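Local coordinates for protein 4-alpha-glucanotransferase (Aquifex aeolicus, PDB 1TZ7) that belongs to the amylomaltase family of glucanotransferases, also called disproportionating enzymes, and is built round a parallel eight-stranded beta/alpha barrel, at residues Y88-I102 against V120-N134. Numbering follows the deposited sequence.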
ATOM      1  N   TYR A  88       9.498   9.904   0.822  1.00 21.86           N
ATOM      2  CA  TYR A  88      10.096  10.986   1.616  1.00 23.13           C
ATOM      3  C   TYR A  88       9.094  12.105   1.967  1.00 27.48           C
ATOM      4  O   TYR A  88       9.311  12.857   2.914  1.00 21.33           O
ATOM      5  CB  TYR A  88      11.339  11.572   0.906  1.00 23.15           C
ATOM      6  CG  TYR A  88      11.043  12.499  -0.279  1.00 26.19           C
ATOM      7  CD1 TYR A  88      10.827  13.865  -0.088  1.00 25.04           C
ATOM      8  CD2 TYR A  88      11.010  12.005  -1.584  1.00 32.44           C
ATOM      9  CE1 TYR A  88      10.569  14.715  -1.168  1.00 29.52           C
ATOM     10  CE2 TYR A  88      10.751  12.845  -2.673  1.00 24.01           C
ATOM     11  CZ  TYR A  88      10.532  14.197  -2.457  1.00 33.39           C
ATOM     12  OH  TYR A  88      10.280  15.030  -3.529  1.00 25.53           O
ATOM     13  N   VAL A  89       7.998  12.202   1.208  1.00 22.25           N
ATOM     14  CA  VAL A  89       6.972  13.223   1.477  1.00 22.91           C
ATOM     15  C   VAL A  89       6.147  12.896   2.735  1.00 23.81           C
ATOM     16  O   VAL A  89       5.402  13.744   3.232  1.00 26.43           O
ATOM     17  CB  VAL A  89       6.007  13.419   0.265  1.00 23.89           C
ATOM     18  CG1 VAL A  89       6.765  13.950  -0.937  1.00 30.85           C
ATOM     19  CG2 VAL A  89       5.285  12.126  -0.078  1.00 27.44           C
ATOM     20  N   LEU A  90       6.291  11.666   3.242  1.00 24.45           N
ATOM     21  CA  LEU A  90       5.617  11.254   4.478  1.00 27.52           C
ATOM     22  C   LEU A  90       6.455  11.582   5.721  1.00 25.28           C
ATOM     23  O   LEU A  90       6.036  11.320   6.840  1.00 25.24           O
ATOM     24  CB  LEU A  90       5.321   9.758   4.450  1.00 25.70           C
ATOM     25  CG  LEU A  90       4.574   9.237   3.221  1.00 32.20           C
ATOM     26  CD1 LEU A  90       4.365   7.736   3.331  1.00 29.42           C
ATOM     27  CD2 LEU A  90       3.247   9.950   3.054  1.00 35.23           C
ATOM     28  N   ILE A  91       7.633  12.149   5.516  1.00 21.96           N
ATOM     29  CA  ILE A  91       8.517  12.468   6.627  1.00 25.69           C
ATOM     30  C   ILE A  91       8.013  13.693   7.384  1.00 22.84           C
ATOM     31  O   ILE A  91       7.579  14.677   6.780  1.00 25.69           O
ATOM     32  CB  ILE A  91       9.958  12.697   6.126  1.00 22.37           C
ATOM     33  CG1 ILE A  91      10.593  11.358   5.743  1.00 23.43           C
ATOM     34  CG2 ILE A  91      10.795  13.396   7.201  1.00 27.09           C
ATOM     35  CD1 ILE A  91      11.918  11.484   4.999  1.00 27.68           C
ATOM     36  N   ASP A  92       8.066  13.616   8.709  1.00 23.79           N
ATOM     37  CA  ASP A  92       7.723  14.739   9.570  1.00 22.96           C
ATOM     38  C   ASP A  92       8.914  15.701   9.673  1.00 28.21           C
ATOM     39  O   ASP A  92       9.941  15.355  10.244  1.00 22.50           O
ATOM     40  CB  ASP A  92       7.340  14.227  10.966  1.00 31.26           C
ATOM     41  CG  ASP A  92       7.131  15.348  11.966  1.00 36.39           C
ATOM     42  OD1 ASP A  92       6.757  16.465  11.548  1.00 31.69           O
ATOM     43  OD2 ASP A  92       7.315  15.200  13.190  1.00 37.75           O
ATOM     44  N   PRO A  93       8.768  16.906   9.118  1.00 29.96           N
ATOM     45  CA  PRO A  93       9.868  17.879   9.081  1.00 30.55           C
ATOM     46  C   PRO A  93      10.153  18.522  10.443  1.00 30.03           C
ATOM     47  O   PRO A  93      11.197  19.154  10.611  1.00 26.07           O
ATOM     48  CB  PRO A  93       9.370  18.933   8.081  1.00 35.47           C
ATOM     49  CG  PRO A  93       7.884  18.843   8.129  1.00 34.32           C
ATOM     50  CD  PRO A  93       7.543  17.430   8.485  1.00 27.19           C
ATOM     51  N   GLU A  94       9.235  18.364  11.396  1.00 28.38           N
ATOM     52  CA  GLU A  94       9.415  18.938  12.733  1.00 32.60           C
ATOM     53  C   GLU A  94      10.489  18.188  13.539  1.00 31.89           C
ATOM     54  O   GLU A  94      11.052  18.737  14.482  1.00 30.66           O
ATOM     55  CB  GLU A  94       8.087  18.951  13.502  1.00 33.96           C
ATOM     56  CG  GLU A  94       7.226  20.175  13.212  1.00 48.21           C
ATOM     57  CD  GLU A  94       5.876  20.128  13.907  1.00 59.89           C
ATOM     58  OE1 GLU A  94       4.994  20.938  13.548  1.00 63.49           O
ATOM     59  OE2 GLU A  94       5.697  19.286  14.810  1.00 52.52           O
ATOM     60  N   GLU A  95      10.766  16.938  13.161  1.00 37.02           N
ATOM     61  CA  GLU A  95      11.885  16.194  13.753  1.00 37.76           C
ATOM     62  C   GLU A  95      13.218  16.778  13.308  1.00 39.38           C
ATOM     63  O   GLU A  95      14.186  16.785  14.069  1.00 36.66           O
ATOM     64  CB  GLU A  95      11.819  14.706  13.382  1.00 42.59           C
ATOM     65  CG  GLU A  95      12.525  13.799  14.393  1.00 42.43           C
ATOM     66  CD  GLU A  95      12.976  12.467  13.803  1.00 43.53           C
ATOM     67  OE1 GLU A  95      13.439  11.606  14.578  1.00 46.81           O
ATOM     68  OE2 GLU A  95      12.872  12.281  12.572  1.00 37.61           O
ATOM     69  N   LEU A  96      13.266  17.268  12.072  1.00 35.37           N
ATOM     70  CA  LEU A  96      14.457  17.947  11.563  1.00 39.27           C
ATOM     71  C   LEU A  96      14.722  19.244  12.343  1.00 40.39           C
ATOM     72  O   LEU A  96      15.868  19.631  12.539  1.00 33.54           O
ATOM     73  CB  LEU A  96      14.306  18.257  10.066  1.00 40.05           C
ATOM     74  CG  LEU A  96      14.020  17.058   9.145  1.00 42.05           C
ATOM     75  CD1 LEU A  96      13.642  17.536   7.754  1.00 44.14           C
ATOM     76  CD2 LEU A  96      15.218  16.126   9.081  1.00 43.19           C
ATOM     77  N   LEU A  97      13.649  19.902  12.781  1.00 42.83           N
ATOM     78  CA  LEU A  97      13.761  21.114  13.606  1.00 46.87           C
ATOM     79  C   LEU A  97      14.264  20.770  15.010  1.00 46.18           C
ATOM     80  O   LEU A  97      15.041  21.519  15.599  1.00 47.00           O
ATOM     81  CB  LEU A  97      12.395  21.827  13.693  1.00 47.82           C
ATOM     82  CG  LEU A  97      12.328  23.235  14.334  1.00 49.72           C
ATOM     83  CD1 LEU A  97      12.052  23.148  15.833  1.00 59.13           C
ATOM     84  CD2 LEU A  97      13.585  24.050  14.063  1.00 50.60           C
ATOM     85  N   GLU A  98      13.819  19.632  15.534  1.00 48.01           N
ATOM     86  CA  GLU A  98      14.188  19.205  16.886  1.00 50.08           C
ATOM     87  C   GLU A  98      15.661  18.791  16.955  1.00 47.33           C
ATOM     88  O   GLU A  98      16.299  18.920  17.995  1.00 44.71           O
ATOM     89  CB  GLU A  98      13.301  18.036  17.341  1.00 49.47           C
ATOM     90  CG  GLU A  98      12.647  18.241  18.701  1.00 60.58           C
ATOM     91  CD  GLU A  98      11.134  18.197  18.630  1.00 74.35           C
ATOM     92  OE1 GLU A  98      10.507  19.277  18.609  1.00 78.04           O
ATOM     93  OE2 GLU A  98      10.571  17.081  18.595  1.00 74.48           O
ATOM     94  N   GLU A  99      16.190  18.298  15.835  1.00 49.58           N
ATOM     95  CA  GLU A  99      17.565  17.798  15.780  1.00 49.42           C
ATOM     96  C   GLU A  99      18.531  18.885  15.278  1.00 46.59           C
ATOM     97  O   GLU A  99      19.676  18.595  14.930  1.00 48.69           O
ATOM     98  CB  GLU A  99      17.641  16.560  14.868  1.00 51.03           C
ATOM     99  CG  GLU A  99      18.393  15.381  15.474  1.00 58.48           C
ATOM    100  CD  GLU A  99      17.627  14.716  16.606  1.00 59.84           C
ATOM    101  OE1 GLU A  99      18.219  14.507  17.684  1.00 60.17           O
ATOM    102  OE2 GLU A  99      16.435  14.404  16.417  1.00 66.52           O
ATOM    103  N   ASP A 100      18.053  20.134  15.247  1.00 45.18           N
ATOM    104  CA  ASP A 100      18.875  21.288  14.842  1.00 48.74           C
ATOM    105  C   ASP A 100      19.478  21.102  13.442  1.00 47.29           C
ATOM    106  O   ASP A 100      20.624  21.471  13.196  1.00 42.96           O
ATOM    107  CB  ASP A 100      19.986  21.549  15.873  1.00 49.40           C
ATOM    108  CG  ASP A 100      19.536  22.461  16.992  1.00 50.41           C
ATOM    109  OD1 ASP A 100      20.338  23.316  17.423  1.00 71.51           O
ATOM    110  OD2 ASP A 100      18.401  22.399  17.504  1.00 56.36           O
ATOM    111  N   LEU A 101      18.692  20.531  12.534  1.00 46.64           N
ATOM    112  CA  LEU A 101      19.103  20.378  11.140  1.00 44.87           C
ATOM    113  C   LEU A 101      18.451  21.440  10.249  1.00 43.09           C
ATOM    114  O   LEU A 101      18.936  21.722   9.154  1.00 37.51           O
ATOM    115  CB  LEU A 101      18.748  18.982  10.632  1.00 45.91           C
ATOM    116  CG  LEU A 101      19.331  17.818  11.439  1.00 48.33           C
ATOM    117  CD1 LEU A 101      18.734  16.498  10.978  1.00 51.69           C
ATOM    118  CD2 LEU A 101      20.851  17.788  11.331  1.00 46.10           C
ATOM    119  N   ILE A 102      17.348  22.017  10.724  1.00 43.09           N
ATOM    120  CA  ILE A 102      16.742  23.181  10.073  1.00 45.80           C
ATOM    121  C   ILE A 102      16.334  24.228  11.105  1.00 44.05           C
ATOM    122  O   ILE A 102      16.207  23.928  12.292  1.00 42.38           O
ATOM    123  CB  ILE A 102      15.505  22.756   9.232  1.00 43.04           C
ATOM    124  CG1 ILE A 102      14.511  21.974  10.095  1.00 43.01           C
ATOM    125  CG2 ILE A 102      15.936  21.926   8.032  1.00 43.94           C
ATOM    126  CD1 ILE A 102      13.103  21.955   9.535  1.00 38.07           C
ATOM    127  N   VAL A 120       4.637  19.424  -1.972  1.00 23.38           N
ATOM    128  CA  VAL A 120       5.372  18.725  -0.910  1.00 29.15           C
ATOM    129  C   VAL A 120       6.591  17.956  -1.450  1.00 23.26           C
ATOM    130  O   VAL A 120       7.578  17.794  -0.744  1.00 27.79           O
ATOM    131  CB  VAL A 120       4.460  17.761  -0.088  1.00 24.42           C
ATOM    132  CG1 VAL A 120       3.317  18.535   0.564  1.00 29.68           C
ATOM    133  CG2 VAL A 120       3.931  16.631  -0.951  1.00 31.22           C
ATOM    134  N   TYR A 121       6.519  17.496  -2.703  1.00 24.72           N
ATOM    135  CA  TYR A 121       7.697  16.926  -3.370  1.00 27.41           C
ATOM    136  C   TYR A 121       8.838  17.925  -3.342  1.00 27.01           C
ATOM    137  O   TYR A 121       9.968  17.574  -3.025  1.00 25.62           O
ATOM    138  CB  TYR A 121       7.383  16.544  -4.827  1.00 28.64           C
ATOM    139  CG  TYR A 121       6.567  15.274  -4.977  1.00 35.75           C
ATOM    140  CD1 TYR A 121       6.936  14.098  -4.329  1.00 30.40           C
ATOM    141  CD2 TYR A 121       5.432  15.251  -5.773  1.00 32.04           C
ATOM    142  CE1 TYR A 121       6.183  12.934  -4.469  1.00 24.50           C
ATOM    143  CE2 TYR A 121       4.675  14.093  -5.916  1.00 19.96           C
ATOM    144  CZ  TYR A 121       5.051  12.944  -5.269  1.00 19.43           C
ATOM    145  OH  TYR A 121       4.294  11.802  -5.419  1.00 24.13           O
ATOM    146  N   GLU A 122       8.528  19.178  -3.675  1.00 27.01           N
ATOM    147  CA  GLU A 122       9.541  20.237  -3.765  1.00 31.25           C
ATOM    148  C   GLU A 122       9.947  20.746  -2.384  1.00 28.41           C
ATOM    149  O   GLU A 122      11.134  20.966  -2.113  1.00 27.25           O
ATOM    150  CB  GLU A 122       9.011  21.409  -4.609  1.00 32.09           C
ATOM    151  CG  GLU A 122       9.089  21.176  -6.109  1.00 41.45           C
ATOM    152  CD  GLU A 122      10.519  21.185  -6.632  1.00 45.24           C
ATOM    153  OE1 GLU A 122      11.430  21.612  -5.885  1.00 52.34           O
ATOM    154  OE2 GLU A 122      10.729  20.770  -7.791  1.00 60.94           O
ATOM    155  N   TYR A 123       8.947  20.934  -1.518  1.00 26.05           N
ATOM    156  CA  TYR A 123       9.159  21.557  -0.211  1.00 30.36           C
ATOM    157  C   TYR A 123       9.919  20.624   0.746  1.00 27.69           C
ATOM    158  O   TYR A 123      10.853  21.041   1.416  1.00 22.96           O
ATOM    159  CB  TYR A 123       7.815  21.950   0.414  1.00 31.15           C
ATOM    160  CG  TYR A 123       7.936  22.504   1.815  1.00 39.64           C
ATOM    161  CD1 TYR A 123       8.779  23.576   2.086  1.00 40.89           C
ATOM    162  CD2 TYR A 123       7.209  21.955   2.869  1.00 36.45           C
ATOM    163  CE1 TYR A 123       8.897  24.087   3.367  1.00 41.26           C
ATOM    164  CE2 TYR A 123       7.320  22.461   4.153  1.00 33.95           C
ATOM    165  CZ  TYR A 123       8.167  23.529   4.396  1.00 39.52           C
ATOM    166  OH  TYR A 123       8.285  24.036   5.663  1.00 48.87           O
ATOM    167  N   LYS A 124       9.504  19.369   0.805  1.00 23.00           N
ATOM    168  CA  LYS A 124      10.140  18.400   1.699  1.00 31.35           C
ATOM    169  C   LYS A 124      11.531  17.993   1.183  1.00 29.36           C
ATOM    170  O   LYS A 124      12.411  17.665   1.965  1.00 22.85           O
ATOM    171  CB  LYS A 124       9.256  17.169   1.871  1.00 27.78           C
ATOM    172  CG  LYS A 124       7.909  17.463   2.536  1.00 34.35           C
ATOM    173  CD  LYS A 124       7.716  16.646   3.804  1.00 33.16           C
ATOM    174  CE  LYS A 124       6.383  16.950   4.469  1.00 24.62           C
ATOM    175  NZ  LYS A 124       5.634  15.712   4.814  1.00 18.49           N
ATOM    176  N   LYS A 125      11.714  18.027  -0.136  1.00 24.46           N
ATOM    177  CA  LYS A 125      13.032  17.812  -0.729  1.00 29.01           C
ATOM    178  C   LYS A 125      13.991  18.919  -0.323  1.00 32.77           C
ATOM    179  O   LYS A 125      15.161  18.668  -0.080  1.00 26.94           O
ATOM    180  CB  LYS A 125      12.936  17.750  -2.257  1.00 30.70           C
ATOM    181  CG  LYS A 125      14.241  17.296  -2.950  1.00 45.50           C
ATOM    182  CD  LYS A 125      14.290  17.740  -4.417  1.00 63.18           C
ATOM    183  CE  LYS A 125      13.451  16.826  -5.311  1.00 70.73           C
ATOM    184  NZ  LYS A 125      12.960  17.529  -6.535  1.00 70.41           N
ATOM    185  N   GLU A 126      13.482  20.146  -0.249  1.00 29.76           N
ATOM    186  CA  GLU A 126      14.307  21.297   0.111  1.00 34.49           C
ATOM    187  C   GLU A 126      14.685  21.251   1.591  1.00 28.85           C
ATOM    188  O   GLU A 126      15.815  21.549   1.955  1.00 25.11           O
ATOM    189  CB  GLU A 126      13.572  22.616  -0.212  1.00 34.60           C
ATOM    190  CG  GLU A 126      14.285  23.494  -1.238  1.00 58.49           C
ATOM    191  CD  GLU A 126      14.829  22.699  -2.418  1.00 73.59           C
ATOM    192  OE1 GLU A 126      16.026  22.858  -2.742  1.00 61.68           O
ATOM    193  OE2 GLU A 126      14.058  21.916  -3.017  1.00 76.06           O
ATOM    194  N   LEU A 127      13.731  20.869   2.437  1.00 29.98           N
ATOM    195  CA  LEU A 127      13.993  20.717   3.868  1.00 33.35           C
ATOM    196  C   LEU A 127      15.031  19.626   4.124  1.00 31.60           C
ATOM    197  O   LEU A 127      15.854  19.749   5.019  1.00 20.10           O
ATOM    198  CB  LEU A 127      12.701  20.382   4.622  1.00 35.79           C
ATOM    199  CG  LEU A 127      11.665  21.505   4.749  1.00 34.60           C
ATOM    200  CD1 LEU A 127      10.445  21.000   5.498  1.00 40.50           C
ATOM    201  CD2 LEU A 127      12.251  22.728   5.443  1.00 49.60           C
ATOM    202  N   LEU A 128      14.977  18.559   3.325  1.00 31.94           N
ATOM    203  CA  LEU A 128      15.865  17.407   3.508  1.00 31.10           C
ATOM    204  C   LEU A 128      17.255  17.679   2.930  1.00 33.50           C
ATOM    205  O   LEU A 128      18.250  17.144   3.415  1.00 32.67           O
ATOM    206  CB  LEU A 128      15.259  16.154   2.855  1.00 29.29           C
ATOM    207  CG  LEU A 128      14.110  15.492   3.627  1.00 27.27           C
ATOM    208  CD1 LEU A 128      13.315  14.563   2.724  1.00 30.55           C
ATOM    209  CD2 LEU A 128      14.639  14.739   4.838  1.00 34.27           C
ATOM    210  N   GLU A 129      17.314  18.507   1.890  1.00 33.33           N
ATOM    211  CA  GLU A 129      18.591  18.938   1.322  1.00 35.33           C
ATOM    212  C   GLU A 129      19.326  19.813   2.320  1.00 35.53           C
ATOM    213  O   GLU A 129      20.539  19.705   2.479  1.00 28.53           O
ATOM    214  CB  GLU A 129      18.364  19.712   0.016  1.00 36.05           C
ATOM    215  CG  GLU A 129      18.024  18.831  -1.180  1.00 41.30           C
ATOM    216  CD  GLU A 129      19.241  18.165  -1.787  1.00 35.01           C
ATOM    217  OE1 GLU A 129      20.368  18.441  -1.329  1.00 54.48           O
ATOM    218  OE2 GLU A 129      19.070  17.361  -2.725  1.00 41.45           O
ATOM    219  N   LYS A 130      18.575  20.678   2.996  1.00 35.45           N
ATOM    220  CA  LYS A 130      19.136  21.595   3.983  1.00 39.79           C
ATOM    221  C   LYS A 130      19.573  20.837   5.236  1.00 37.68           C
ATOM    222  O   LYS A 130      20.593  21.161   5.844  1.00 33.98           O
ATOM    223  CB  LYS A 130      18.099  22.664   4.352  1.00 39.65           C
ATOM    224  CG  LYS A 130      18.666  23.851   5.110  1.00 52.20           C
ATOM    225  CD  LYS A 130      17.721  25.060   5.047  1.00 62.73           C
ATOM    226  CE  LYS A 130      17.871  25.832   3.730  1.00 66.37           C
ATOM    227  NZ  LYS A 130      18.125  27.288   3.954  1.00 64.03           N
ATOM    228  N   ALA A 131      18.795  19.825   5.611  1.00 34.39           N
ATOM    229  CA  ALA A 131      19.092  19.019   6.795  1.00 38.51           C
ATOM    230  C   ALA A 131      20.351  18.182   6.585  1.00 37.79           C
ATOM    231  O   ALA A 131      21.137  17.987   7.509  1.00 38.31           O
ATOM    232  CB  ALA A 131      17.907  18.115   7.130  1.00 36.02           C
ATOM    233  N   PHE A 132      20.533  17.696   5.360  1.00 37.12           N
ATOM    234  CA  PHE A 132      21.689  16.872   5.021  1.00 40.52           C
ATOM    235  C   PHE A 132      22.995  17.675   5.112  1.00 42.82           C
ATOM    236  O   PHE A 132      24.043  17.123   5.436  1.00 45.14           O
ATOM    237  CB  PHE A 132      21.530  16.295   3.614  1.00 37.72           C
ATOM    238  CG  PHE A 132      22.652  15.385   3.203  1.00 44.03           C
ATOM    239  CD1 PHE A 132      22.899  14.209   3.897  1.00 39.82           C
ATOM    240  CD2 PHE A 132      23.465  15.705   2.121  1.00 39.87           C
ATOM    241  CE1 PHE A 132      23.931  13.371   3.520  1.00 38.47           C
ATOM    242  CE2 PHE A 132      24.496  14.868   1.743  1.00 38.54           C
ATOM    243  CZ  PHE A 132      24.730  13.701   2.443  1.00 49.62           C
ATOM    244  N   LYS A 133      22.918  18.976   4.819  1.00 46.14           N
ATOM    245  CA  LYS A 133      24.087  19.865   4.920  1.00 48.82           C
ATOM    246  C   LYS A 133      24.523  20.032   6.374  1.00 48.76           C
ATOM    247  O   LYS A 133      25.716  20.009   6.677  1.00 48.64           O
ATOM    248  CB  LYS A 133      23.773  21.240   4.323  1.00 50.17           C
ATOM    249  CG  LYS A 133      23.495  21.223   2.827  1.00 53.22           C
ATOM    250  CD  LYS A 133      23.611  22.626   2.219  1.00 65.95           C
ATOM    251  CE  LYS A 133      24.129  22.575   0.792  1.00 65.46           C
ATOM    252  NZ  LYS A 133      23.109  22.041  -0.153  1.00 59.79           N
ATOM    253  N   ASN A 134      23.549  20.200   7.267  1.00 50.25           N
ATOM    254  CA  ASN A 134      23.830  20.401   8.691  1.00 52.27           C
ATOM    255  C   ASN A 134      23.943  19.070   9.436  1.00 51.78           C
ATOM    256  O   ASN A 134      23.661  18.992  10.631  1.00 53.24           O
ATOM    257  CB  ASN A 134      22.735  21.258   9.328  1.00 52.85           C
ATOM    258  CG  ASN A 134      22.619  22.620   8.688  1.00 52.21           C
ATOM    259  OD1 ASN A 134      21.614  22.937   8.053  1.00 51.64           O
ATOM    260  ND2 ASN A 134      23.649  23.437   8.849  1.00 52.65           N
TER
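Val120 begins the contact by setting its CG2 branch against Val89, two short beta-branched side chains packed together in a buried place. The next residue, Tyr121, lays ring atom CD1 3.4 Å from Val89 CG1, while its own hydroxyl bonds to Thr69 and Asn75. Its backbone carbonyl serves the other tyrosine: Tyr88 OH donates to Tyr121 O at 2.6 Å, the oxygen lying at the edge of the Tyr88 ring. That ring reaches the helix because chi1 of 76° places CG between the backbone N and carbonyl carbon.

Lys124 is the polar centre. Bent at chi2 and chi4, its buried chain passes the Tyr88 ring edge with CB and brings NZ to two carbonyls, Val89 O at 2.5 Å and Ile91 O at 3.0 Å. A lysine suits this place, since its long chain carries an ammonium group able to donate to both; the bonds bridge the 3-10 segment 88-90 and the residue that follows it. NZ meets Val89 O from above the carbonyl plane.

From here the contact is mainly apolar. Leu127 CD1 presses on Pro93 CB at 3.5 Å, a tight fit against the rigid ring. Leu128 forks, CD1 against Tyr88 and Ile91, CD2 toward Leu96 CD1, the two leucine side chains crossing at about a right angle. Ala131, with just a methyl, lets the chain after helix 94-98 come close: its CB touches Leu101 CB at 3.7 Å and Leu96 CD2 at 3.9 Å, and its CA-H points to Leu101 O.

Asp100, at positive phi, closes helix 94-98 in a Schellman motif that turns Leu101 onto helix 117-133. The short helix runs at 21° to the longer one, its flanking residues making most of the contact, with helix 192-218 also touching Tyr88 and Ile91, in a helical region peripheral to the barrel.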